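Local coordinates for protein OLD nuclease (Thermus scotoductus, PDB 6P74) that degrades linear and supercoiled double-stranded DNA from 5' to 3', nicks circular DNA and has DNA-stimulated ATPase activity, at residues 381-394 / 513-525. Sequence-based numbering, arbitrary orientation.
Sequences DRVAALQLFNQLEV and RPFVEAIRQVTRP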
ATOM      1  N   ASP A 381     -35.154 -28.784  -2.901  1.00 61.82           N
ATOM      2  CA  ASP A 381     -33.949 -29.513  -3.280  1.00 60.41           C
ATOM      3  C   ASP A 381     -32.746 -29.034  -2.482  1.00 58.84           C
ATOM      4  O   ASP A 381     -31.883 -29.835  -2.107  1.00 59.37           O
ATOM      5  CB  ASP A 381     -33.705 -29.374  -4.781  1.00 61.20           C
ATOM      6  CG  ASP A 381     -34.948 -29.700  -5.594  1.00 70.04           C
ATOM      7  OD1 ASP A 381     -35.431 -30.869  -5.516  1.00 69.83           O
ATOM      8  OD2 ASP A 381     -35.456 -28.779  -6.289  1.00 63.34           O
ATOM      9  N   ARG A 382     -32.674 -27.730  -2.216  1.00 59.36           N
ATOM     10  CA  ARG A 382     -31.589 -27.202  -1.398  1.00 64.28           C
ATOM     11  C   ARG A 382     -31.647 -27.779   0.013  1.00 63.76           C
ATOM     12  O   ARG A 382     -30.639 -28.272   0.533  1.00 68.73           O
ATOM     13  CB  ARG A 382     -31.658 -25.679  -1.365  1.00 61.60           C
ATOM     14  CG  ARG A 382     -30.476 -25.040  -0.692  1.00 68.22           C
ATOM     15  CD  ARG A 382     -30.308 -23.605  -1.148  1.00 68.25           C
ATOM     16  NE  ARG A 382     -29.064 -23.080  -0.620  1.00 68.18           N
ATOM     17  CZ  ARG A 382     -28.926 -22.568   0.594  1.00 66.19           C
ATOM     18  NH1 ARG A 382     -29.965 -22.489   1.414  1.00 62.06           N
ATOM     19  NH2 ARG A 382     -27.737 -22.148   0.986  1.00 65.43           N
ATOM     20  N   VAL A 383     -32.828 -27.737   0.640  1.00 59.68           N
ATOM     21  CA  VAL A 383     -32.993 -28.318   1.972  1.00 69.07           C
ATOM     22  C   VAL A 383     -32.491 -29.753   1.992  1.00 65.38           C
ATOM     23  O   VAL A 383     -31.767 -30.162   2.902  1.00 67.07           O
ATOM     24  CB  VAL A 383     -34.461 -28.248   2.424  1.00 64.31           C
ATOM     25  CG1 VAL A 383     -34.644 -29.005   3.742  1.00 61.07           C
ATOM     26  CG2 VAL A 383     -34.910 -26.803   2.566  1.00 60.57           C
ATOM     27  N   ALA A 384     -32.891 -30.544   0.997  1.00 68.08           N
ATOM     28  CA  ALA A 384     -32.483 -31.942   0.965  1.00 64.10           C
ATOM     29  C   ALA A 384     -30.981 -32.068   0.740  1.00 64.80           C
ATOM     30  O   ALA A 384     -30.309 -32.849   1.429  1.00 65.54           O
ATOM     31  CB  ALA A 384     -33.260 -32.693  -0.118  1.00 56.13           C
ATOM     32  N   ALA A 385     -30.433 -31.287  -0.198  1.00 59.72           N
ATOM     33  CA  ALA A 385     -28.989 -31.265  -0.400  1.00 60.06           C
ATOM     34  C   ALA A 385     -28.243 -30.996   0.912  1.00 59.06           C
ATOM     35  O   ALA A 385     -27.362 -31.773   1.316  1.00 68.41           O
ATOM     36  CB  ALA A 385     -28.632 -30.226  -1.468  1.00 56.64           C
ATOM     37  N   LEU A 386     -28.602 -29.916   1.611  1.00 61.07           N
ATOM     38  CA  LEU A 386     -27.858 -29.536   2.814  1.00 63.75           C
ATOM     39  C   LEU A 386     -27.991 -30.574   3.918  1.00 63.48           C
ATOM     40  O   LEU A 386     -27.045 -30.786   4.684  1.00 67.55           O
ATOM     41  CB  LEU A 386     -28.307 -28.155   3.316  1.00 65.13           C
ATOM     42  CG  LEU A 386     -27.955 -26.960   2.416  1.00 67.23           C
ATOM     43  CD1 LEU A 386     -28.619 -25.677   2.906  1.00 68.48           C
ATOM     44  CD2 LEU A 386     -26.447 -26.749   2.335  1.00 76.24           C
ATOM     45  N   GLN A 387     -29.138 -31.239   4.019  1.00 62.78           N
ATOM     46  CA  GLN A 387     -29.244 -32.317   4.990  1.00 63.36           C
ATOM     47  C   GLN A 387     -28.354 -33.497   4.585  1.00 68.88           C
ATOM     48  O   GLN A 387     -27.731 -34.132   5.443  1.00 70.63           O
ATOM     49  CB  GLN A 387     -30.708 -32.736   5.147  1.00 65.24           C
ATOM     50  CG  GLN A 387     -30.907 -33.986   5.974  1.00 72.80           C
ATOM     51  CD  GLN A 387     -30.467 -33.787   7.419  1.00 83.28           C
ATOM     52  OE1 GLN A 387     -30.557 -32.679   7.950  1.00 87.58           O
ATOM     53  NE2 GLN A 387     -29.973 -34.855   8.055  1.00 76.87           N
ATOM     54  N   LEU A 388     -28.235 -33.781   3.286  1.00 68.28           N
ATOM     55  CA  LEU A 388     -27.347 -34.875   2.888  1.00 72.99           C
ATOM     56  C   LEU A 388     -25.888 -34.509   3.121  1.00 72.09           C
ATOM     57  O   LEU A 388     -25.107 -35.345   3.591  1.00 70.76           O
ATOM     58  CB  LEU A 388     -27.580 -35.274   1.431  1.00 64.95           C
ATOM     59  CG  LEU A 388     -28.827 -36.142   1.269  1.00 71.40           C
ATOM     60  CD1 LEU A 388     -29.266 -36.237  -0.175  1.00 72.76           C
ATOM     61  CD2 LEU A 388     -28.575 -37.533   1.872  1.00 74.11           C
ATOM     62  N   PHE A 389     -25.501 -33.268   2.803  1.00 70.93           N
ATOM     63  CA  PHE A 389     -24.171 -32.804   3.187  1.00 71.97           C
ATOM     64  C   PHE A 389     -23.905 -33.128   4.645  1.00 78.44           C
ATOM     65  O   PHE A 389     -22.853 -33.671   5.002  1.00 78.70           O
ATOM     66  CB  PHE A 389     -24.028 -31.298   2.975  1.00 68.96           C
ATOM     67  CG  PHE A 389     -23.586 -30.893   1.590  1.00 68.01           C
ATOM     68  CD1 PHE A 389     -22.245 -30.806   1.275  1.00 74.37           C
ATOM     69  CD2 PHE A 389     -24.519 -30.543   0.620  1.00 67.17           C
ATOM     70  CE1 PHE A 389     -21.838 -30.398   0.016  1.00 73.76           C
ATOM     71  CE2 PHE A 389     -24.120 -30.126  -0.643  1.00 66.27           C
ATOM     72  CZ  PHE A 389     -22.781 -30.060  -0.945  1.00 68.13           C
ATOM     73  N   ASN A 390     -24.868 -32.799   5.506  1.00 78.47           N
ATOM     74  CA  ASN A 390     -24.694 -33.010   6.935  1.00 79.73           C
ATOM     75  C   ASN A 390     -24.545 -34.500   7.260  1.00 81.95           C
ATOM     76  O   ASN A 390     -23.768 -34.883   8.143  1.00 83.04           O
ATOM     77  CB  ASN A 390     -25.877 -32.375   7.672  1.00 85.94           C
ATOM     78  CG  ASN A 390     -25.709 -32.385   9.180  1.00 98.84           C
ATOM     79  OD1 ASN A 390     -24.881 -31.655   9.724  1.00106.90           O
ATOM     80  ND2 ASN A 390     -26.509 -33.195   9.860  1.00100.31           N
ATOM     81  N   GLN A 391     -25.270 -35.357   6.548  1.00 77.73           N
ATOM     82  CA  GLN A 391     -25.151 -36.790   6.781  1.00 78.76           C
ATOM     83  C   GLN A 391     -23.879 -37.372   6.188  1.00 77.74           C
ATOM     84  O   GLN A 391     -23.417 -38.422   6.641  1.00 80.80           O
ATOM     85  CB  GLN A 391     -26.375 -37.516   6.221  1.00 74.00           C
ATOM     86  CG  GLN A 391     -27.601 -37.325   7.101  1.00 80.65           C
ATOM     87  CD  GLN A 391     -28.838 -38.019   6.565  1.00 83.06           C
ATOM     88  OE1 GLN A 391     -29.834 -37.367   6.269  1.00 80.22           O
ATOM     89  NE2 GLN A 391     -28.785 -39.347   6.455  1.00 86.33           N
ATOM     90  N   LEU A 392     -23.312 -36.722   5.181  1.00 75.62           N
ATOM     91  CA  LEU A 392     -22.035 -37.143   4.639  1.00 77.13           C
ATOM     92  C   LEU A 392     -20.880 -36.553   5.424  1.00 84.46           C
ATOM     93  O   LEU A 392     -19.722 -36.841   5.112  1.00 85.65           O
ATOM     94  CB  LEU A 392     -21.946 -36.757   3.152  1.00 72.61           C
ATOM     95  CG  LEU A 392     -22.940 -37.538   2.281  1.00 69.02           C
ATOM     96  CD1 LEU A 392     -23.097 -36.928   0.911  1.00 67.57           C
ATOM     97  CD2 LEU A 392     -22.511 -39.005   2.163  1.00 73.38           C
ATOM     98  N   GLU A 393     -21.185 -35.748   6.441  1.00 88.44           N
ATOM     99  CA  GLU A 393     -20.184 -35.143   7.312  1.00 93.21           C
ATOM    100  C   GLU A 393     -19.296 -34.188   6.528  1.00 87.78           C
ATOM    101  O   GLU A 393     -18.077 -34.158   6.700  1.00 91.91           O
ATOM    102  CB  GLU A 393     -19.358 -36.206   8.042  1.00 97.69           C
ATOM    103  CG  GLU A 393     -20.013 -36.712   9.327  1.00104.75           C
ATOM    104  CD  GLU A 393     -19.397 -38.014   9.842  1.00122.86           C
ATOM    105  OE1 GLU A 393     -18.872 -38.790   9.009  1.00129.70           O
ATOM    106  OE2 GLU A 393     -19.439 -38.264  11.075  1.00124.44           O
ATOM    107  N   VAL A 394     -19.926 -33.407   5.657  1.00 82.20           N
ATOM    108  CA  VAL A 394     -19.301 -32.287   4.965  1.00 81.75           C
ATOM    109  C   VAL A 394     -20.025 -31.005   5.361  1.00 85.21           C
ATOM    110  O   VAL A 394     -21.262 -30.962   5.403  1.00 84.06           O
ATOM    111  CB  VAL A 394     -19.327 -32.460   3.428  1.00 75.49           C
ATOM    112  CG1 VAL A 394     -18.747 -31.228   2.749  1.00 70.38           C
ATOM    113  CG2 VAL A 394     -18.581 -33.739   2.998  1.00 69.98           C
ATOM    114  N   ARG A 513     -30.079 -42.404  -5.397  1.00 61.18           N
ATOM    115  CA  ARG A 513     -28.649 -42.477  -5.680  1.00 63.44           C
ATOM    116  C   ARG A 513     -28.110 -41.311  -6.496  1.00 58.57           C
ATOM    117  O   ARG A 513     -27.042 -40.794  -6.138  1.00 62.36           O
ATOM    118  CB  ARG A 513     -28.357 -43.806  -6.389  1.00 71.73           C
ATOM    119  CG  ARG A 513     -26.940 -43.925  -6.939  1.00 67.78           C
ATOM    120  CD  ARG A 513     -26.772 -45.203  -7.763  1.00 57.58           C
ATOM    121  NE  ARG A 513     -26.844 -46.393  -6.922  1.00 65.53           N
ATOM    122  CZ  ARG A 513     -27.163 -47.591  -7.391  1.00 67.17           C
ATOM    123  NH1 ARG A 513     -27.463 -47.722  -8.681  1.00 60.39           N
ATOM    124  NH2 ARG A 513     -27.203 -48.642  -6.585  1.00 62.60           N
ATOM    125  N   PRO A 514     -28.760 -40.846  -7.570  1.00 56.82           N
ATOM    126  CA  PRO A 514     -28.169 -39.731  -8.326  1.00 63.26           C
ATOM    127  C   PRO A 514     -28.067 -38.466  -7.497  1.00 66.29           C
ATOM    128  O   PRO A 514     -27.156 -37.661  -7.728  1.00 62.85           O
ATOM    129  CB  PRO A 514     -29.115 -39.581  -9.536  1.00 55.48           C
ATOM    130  CG  PRO A 514     -29.814 -40.983  -9.620  1.00 50.82           C
ATOM    131  CD  PRO A 514     -30.040 -41.263  -8.164  1.00 55.35           C
ATOM    132  N   PHE A 515     -28.939 -38.301  -6.492  1.00 67.99           N
ATOM    133  CA  PHE A 515     -28.873 -37.120  -5.642  1.00 62.65           C
ATOM    134  C   PHE A 515     -27.666 -37.183  -4.726  1.00 60.72           C
ATOM    135  O   PHE A 515     -26.918 -36.212  -4.617  1.00 58.15           O
ATOM    136  CB  PHE A 515     -30.157 -36.965  -4.823  1.00 73.70           C
ATOM    137  CG  PHE A 515     -30.378 -35.570  -4.311  1.00 70.20           C
ATOM    138  CD1 PHE A 515     -30.743 -34.551  -5.172  1.00 70.98           C
ATOM    139  CD2 PHE A 515     -30.233 -35.277  -2.984  1.00 77.49           C
ATOM    140  CE1 PHE A 515     -30.941 -33.253  -4.710  1.00 71.73           C
ATOM    141  CE2 PHE A 515     -30.437 -33.984  -2.519  1.00 82.22           C
ATOM    142  CZ  PHE A 515     -30.775 -32.965  -3.391  1.00 68.79           C
ATOM    143  N   VAL A 516     -27.447 -38.318  -4.054  1.00 64.88           N
ATOM    144  CA  VAL A 516     -26.305 -38.322  -3.150  1.00 65.27           C
ATOM    145  C   VAL A 516     -24.998 -38.427  -3.950  1.00 64.21           C
ATOM    146  O   VAL A 516     -23.984 -37.837  -3.560  1.00 68.19           O
ATOM    147  CB  VAL A 516     -26.454 -39.395  -2.026  1.00 63.78           C
ATOM    148  CG1 VAL A 516     -27.817 -40.033  -2.012  1.00 60.44           C
ATOM    149  CG2 VAL A 516     -25.343 -40.413  -2.003  1.00 61.02           C
ATOM    150  N   GLU A 517     -25.003 -39.101  -5.105  1.00 60.34           N
ATOM    151  CA  GLU A 517     -23.788 -39.108  -5.907  0.50 63.14           C
ATOM    152  C   GLU A 517     -23.455 -37.713  -6.434  1.00 61.29           C
ATOM    153  O   GLU A 517     -22.272 -37.345  -6.488  1.00 64.32           O
ATOM    154  CB  GLU A 517     -23.900 -40.134  -7.036  0.50 64.04           C
ATOM    155  CG  GLU A 517     -22.965 -41.316  -6.806  0.50 69.95           C
ATOM    156  CD  GLU A 517     -21.565 -40.862  -6.383  0.50 86.44           C
ATOM    157  OE1 GLU A 517     -21.083 -41.354  -5.329  0.50 84.99           O
ATOM    158  OE2 GLU A 517     -20.940 -40.036  -7.108  0.50 91.06           O
ATOM    159  N   ALA A 518     -24.462 -36.912  -6.796  1.00 61.09           N
ATOM    160  CA  ALA A 518     -24.186 -35.519  -7.147  1.00 54.44           C
ATOM    161  C   ALA A 518     -23.429 -34.811  -6.029  1.00 61.40           C
ATOM    162  O   ALA A 518     -22.447 -34.087  -6.282  1.00 65.06           O
ATOM    163  CB  ALA A 518     -25.483 -34.776  -7.456  1.00 58.99           C
ATOM    164  N   ILE A 519     -23.863 -35.018  -4.776  1.00 57.53           N
ATOM    165  CA  ILE A 519     -23.226 -34.349  -3.641  1.00 59.55           C
ATOM    166  C   ILE A 519     -21.814 -34.883  -3.420  1.00 66.68           C
ATOM    167  O   ILE A 519     -20.885 -34.117  -3.122  1.00 67.97           O
ATOM    168  CB  ILE A 519     -24.106 -34.474  -2.384  1.00 60.85           C
ATOM    169  CG1 ILE A 519     -25.332 -33.570  -2.536  1.00 62.28           C
ATOM    170  CG2 ILE A 519     -23.336 -34.031  -1.134  1.00 58.78           C
ATOM    171  CD1 ILE A 519     -26.528 -34.036  -1.798  1.00 68.63           C
ATOM    172  N   ARG A 520     -21.616 -36.192  -3.611  1.00 71.80           N
ATOM    173  CA  ARG A 520     -20.273 -36.761  -3.511  1.00 71.79           C
ATOM    174  C   ARG A 520     -19.347 -36.203  -4.593  1.00 64.19           C
ATOM    175  O   ARG A 520     -18.163 -35.974  -4.344  1.00 60.90           O
ATOM    176  CB  ARG A 520     -20.325 -38.295  -3.596  1.00 71.73           C
ATOM    177  CG  ARG A 520     -20.951 -38.984  -2.404  1.00 72.62           C
ATOM    178  CD  ARG A 520     -20.766 -40.491  -2.487  1.00 78.83           C
ATOM    179  NE  ARG A 520     -21.513 -41.174  -1.443  1.00 80.87           N
ATOM    180  CZ  ARG A 520     -21.060 -41.352  -0.218  1.00 83.10           C
ATOM    181  NH1 ARG A 520     -19.852 -40.916   0.108  1.00 94.40           N
ATOM    182  NH2 ARG A 520     -21.813 -41.961   0.682  1.00 83.87           N
ATOM    183  N   GLN A 521     -19.859 -35.995  -5.811  1.00 64.98           N
ATOM    184  CA  GLN A 521     -19.001 -35.450  -6.868  1.00 60.72           C
ATOM    185  C   GLN A 521     -18.614 -33.999  -6.580  1.00 63.48           C
ATOM    186  O   GLN A 521     -17.441 -33.617  -6.716  1.00 69.40           O
ATOM    187  CB  GLN A 521     -19.685 -35.564  -8.234  1.00 56.17           C
ATOM    188  CG  GLN A 521     -18.840 -34.964  -9.407  1.00 61.97           C
ATOM    189  CD  GLN A 521     -19.247 -35.528 -10.782  1.00 65.64           C
ATOM    190  OE1 GLN A 521     -19.314 -36.742 -10.973  1.00 61.84           O
ATOM    191  NE2 GLN A 521     -19.535 -34.643 -11.731  1.00 70.85           N
ATOM    192  N   VAL A 522     -19.585 -33.163  -6.197  1.00 64.91           N
ATOM    193  CA  VAL A 522     -19.247 -31.758  -5.961  1.00 68.41           C
ATOM    194  C   VAL A 522     -18.326 -31.611  -4.757  1.00 73.99           C
ATOM    195  O   VAL A 522     -17.600 -30.617  -4.652  1.00 80.99           O
ATOM    196  CB  VAL A 522     -20.507 -30.885  -5.784  1.00 63.84           C
ATOM    197  CG1 VAL A 522     -21.036 -31.012  -4.353  1.00 59.66           C
ATOM    198  CG2 VAL A 522     -20.202 -29.374  -6.140  1.00 58.06           C
ATOM    199  N   THR A 523     -18.321 -32.598  -3.856  1.00 75.01           N
ATOM    200  CA  THR A 523     -17.456 -32.599  -2.685  1.00 76.97           C
ATOM    201  C   THR A 523     -16.060 -33.125  -2.989  1.00 77.60           C
ATOM    202  O   THR A 523     -15.126 -32.856  -2.226  1.00 82.17           O
ATOM    203  CB  THR A 523     -18.098 -33.457  -1.579  1.00 84.64           C
ATOM    204  OG1 THR A 523     -19.153 -32.720  -0.952  1.00 87.85           O
ATOM    205  CG2 THR A 523     -17.076 -33.829  -0.526  1.00 92.58           C
ATOM    206  N   ARG A 524     -15.894 -33.852  -4.076  1.00 82.73           N
ATOM    207  CA  ARG A 524     -14.654 -34.587  -4.313  1.00 87.81           C
ATOM    208  C   ARG A 524     -13.518 -33.634  -4.658  1.00 99.65           C
ATOM    209  O   ARG A 524     -13.627 -32.883  -5.639  1.00 97.30           O
ATOM    210  CB  ARG A 524     -14.871 -35.602  -5.431  1.00 78.52           C
ATOM    211  CG  ARG A 524     -13.935 -36.788  -5.385  1.00 86.50           C
ATOM    212  CD  ARG A 524     -14.681 -38.093  -5.706  1.00 80.00           C
ATOM    213  NE  ARG A 524     -15.402 -38.030  -6.975  1.00 76.20           N
ATOM    214  CZ  ARG A 524     -16.660 -38.442  -7.146  1.00 75.28           C
ATOM    215  NH1 ARG A 524     -17.338 -38.947  -6.115  1.00 72.49           N
ATOM    216  NH2 ARG A 524     -17.242 -38.356  -8.346  1.00 66.86           N
ATOM    217  N   PRO A 525     -12.409 -33.632  -3.898  1.00111.98           N
ATOM    218  CA  PRO A 525     -11.284 -32.713  -4.118  1.00118.77           C
ATOM    219  C   PRO A 525     -10.693 -32.820  -5.523  1.00121.74           C
ATOM    220  O   PRO A 525      -9.682 -32.169  -5.791  1.00130.70           O
ATOM    221  CB  PRO A 525     -10.265 -33.149  -3.060  1.00123.65           C
ATOM    222  CG  PRO A 525     -10.660 -34.562  -2.699  1.00118.84           C
ATOM    223  CD  PRO A 525     -12.142 -34.587  -2.808  1.00112.06           C
TER
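I519 meets the F389 ring face-on: its CG2 lies 3.9 Å from the ring centroid and 4° off the ring normal, a CH-pi contact. The branches of I519 divide the work. CG2, anti to the backbone N, covers the ring and also touches L392 CD1 at 3.6 Å, while CD1, at the end of the other branch, packs 3.6 Å from L388 CB. V522 CG1 also approaches F389 CZ. F515 enters differently, as a knob among D381, A384, A385 and L388. Its edge, not its face, is turned to the helix backbone, with CZ 3.6 Å from D381 O and CE2 3.6 Å from A385 N. Toward the C-terminal ends, V394 CG2 and T523 CG2 meet tip to tip at 3.8 Å, and L392 CD2 rests over one face of the R520 guanidinium, near its rim. The contact, burying 546 Å², is mainly apolar packing, with no hydrogen bond between the segments.

T523 OG1, set beside its own backbone N (chi1 -77°), donates to I519 O, which T523 N reaches from the opposite face of the carbonyl plane; this ties T523 to its own helix. A hydrogen bond from R520 NH2 to V505 O helps hold the guanidinium against L392, and a Schellman motif at E393 turns the chain so that V394 reaches T523.

The axes of 381-391 and 513-523 come within 10.2 Å, with a signed crossing angle of -65°, inside the Toprim domain. The F515 end lies beside the nuclease site: the side chain of D381, inferred to bind a divalent metal, is about 5 Å from the bound samarium ion. F515 and A518 also pack on strands 426-431 and 472-475, while A385 and F389 touch V403 of strand 401-405, seating both helices against the parallel sheet.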